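Local coordinates for Serine/threonine-protein kinase-like protein ACR4 (Arabidopsis thaliana, PDB 7A0J) that acts with the CLE40 peptide as a receptor kinase controlling formative cell divisions in root meristems, this chain being its extracellular domain, at residues A[14-19]-A[30-35]. Sequence-based numbering, arbitrary orientation.
Sequences GGSVFC and VCYGSN
The carbonyl of Gly14 lies over one face of the Asn35 amide, its O 3.6 Å from Asn35 CG, while Asn35 ND2 donates to a water 2.7 Å away that is also hydrogen-bonded to Gly15 O. At the other end, Phe18 and Tyr32 send their rings to the same face of the sheet without stacking; Pro293 touches both, and Ile7, Ile9 and Cys283 help bury the phenylalanine. Their backbones form the hydrogen-bonded pair, Phe18 N to Tyr32 O and Tyr32 N to Phe18 O both 2.8 Å. On the reverse face, the non-hydrogen-bonded pair Cys19 and Cys31 brings its CA atoms to 4.1 Å, close enough for the SG-SG disulfide, whose chi3 is 113°. This hairpin of strands 17-21 and 29-33, with strand 7-10 added beside it, belongs to the first of seven repeats in a beta-propeller, and each repeat carries such a disulfide. Val17, branched and apolar, bridges the two ends: CG1 packs on Cys31 CB, and CG2, beside its own backbone N, meets Asn35 CB at 3.5 Å. Gly33 must be bare, since a side chain would run into Ser16 O, and Gly15 adopts backbone angles that only glycine takes easily. Between these glycines, Ser34 N donates to Ser16 O, and Ser34 OG, turned back between its own N and carbonyl carbon (chi1 53°), accepts from Ser16 N at 3.0 Å. Asn35 is the N-cap of helix 36-41, its OD1 accepting from Ile38 N, whereas its own buried N has no partner. Swapping in an alanine at Asn35 removes the amide, and Ile38 N would probably lose its cap and the water its ND2 donor.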
# COMPACT_ATOMS: atom_id res chain seq x y z
N GLY A 14 -2.67 -0.01 -18.81
CA GLY A 14 -3.03 1.42 -18.88
C GLY A 14 -1.83 2.34 -18.68
O GLY A 14 -1.92 3.51 -19.10
N GLY A 15 -0.76 1.84 -18.06
CA GLY A 15 0.49 2.59 -17.81
C GLY A 15 0.88 2.56 -16.34
O GLY A 15 0.15 1.96 -15.53
N SER A 16 2.01 3.20 -16.01
CA SER A 16 2.61 3.26 -14.66
C SER A 16 2.49 4.69 -14.12
O SER A 16 2.89 5.62 -14.84
CB SER A 16 4.05 2.84 -14.70
OG SER A 16 4.77 3.60 -15.66
N VAL A 17 1.96 4.85 -12.90
CA VAL A 17 1.78 6.19 -12.26
C VAL A 17 2.26 6.12 -10.80
O VAL A 17 1.94 5.13 -10.11
CB VAL A 17 0.33 6.69 -12.36
CG1 VAL A 17 0.13 8.01 -11.64
CG2 VAL A 17 -0.12 6.81 -13.80
N PHE A 18 3.00 7.15 -10.38
CA PHE A 18 3.36 7.44 -8.98
C PHE A 18 2.56 8.66 -8.53
O PHE A 18 2.57 9.68 -9.26
CB PHE A 18 4.87 7.67 -8.86
CG PHE A 18 5.35 8.17 -7.52
CD1 PHE A 18 5.30 9.52 -7.21
CD2 PHE A 18 5.86 7.29 -6.58
CE1 PHE A 18 5.75 9.98 -5.98
CE2 PHE A 18 6.31 7.76 -5.35
CZ PHE A 18 6.25 9.10 -5.05
N CYS A 19 1.86 8.56 -7.40
CA CYS A 19 1.15 9.69 -6.75
C CYS A 19 1.69 9.85 -5.32
O CYS A 19 1.97 8.83 -4.67
CB CYS A 19 -0.36 9.48 -6.74
SG CYS A 19 -1.06 9.28 -8.39
N VAL A 30 -0.21 14.93 -6.05
CA VAL A 30 0.45 15.14 -7.37
C VAL A 30 0.79 13.75 -7.92
O VAL A 30 1.27 12.91 -7.13
CB VAL A 30 1.71 16.03 -7.24
CG1 VAL A 30 2.47 16.14 -8.55
CG2 VAL A 30 1.36 17.41 -6.70
N CYS A 31 0.51 13.52 -9.21
CA CYS A 31 0.76 12.23 -9.90
C CYS A 31 1.68 12.45 -11.10
O CYS A 31 1.63 13.55 -11.70
CB CYS A 31 -0.55 11.57 -10.34
SG CYS A 31 -1.64 11.15 -8.96
N TYR A 32 2.49 11.44 -11.42
CA TYR A 32 3.38 11.39 -12.61
C TYR A 32 3.31 9.98 -13.21
O TYR A 32 3.42 9.02 -12.44
CB TYR A 32 4.83 11.70 -12.23
CG TYR A 32 5.05 13.00 -11.50
CD1 TYR A 32 5.07 14.21 -12.18
CD2 TYR A 32 5.24 13.03 -10.13
CE1 TYR A 32 5.27 15.41 -11.52
CE2 TYR A 32 5.45 14.22 -9.45
CZ TYR A 32 5.46 15.41 -10.15
OH TYR A 32 5.67 16.60 -9.50
N GLY A 33 3.15 9.88 -14.54
CA GLY A 33 3.22 8.58 -15.24
C GLY A 33 2.36 8.52 -16.49
O GLY A 33 1.70 9.52 -16.82
N SER A 34 2.34 7.35 -17.12
CA SER A 34 1.87 7.11 -18.51
C SER A 34 0.38 6.75 -18.56
O SER A 34 -0.15 6.68 -19.68
CB SER A 34 2.71 6.05 -19.17
OG SER A 34 2.75 4.87 -18.37
N ASN A 35 -0.29 6.53 -17.42
CA ASN A 35 -1.76 6.29 -17.37
C ASN A 35 -2.46 7.65 -17.34
O ASN A 35 -2.55 8.27 -16.26
CB ASN A 35 -2.18 5.40 -16.20
CG ASN A 35 -3.63 4.96 -16.30
OD1 ASN A 35 -4.50 5.74 -16.67
ND2 ASN A 35 -3.91 3.71 -15.96
O HOH W 1 -2.33 1.86 -14.90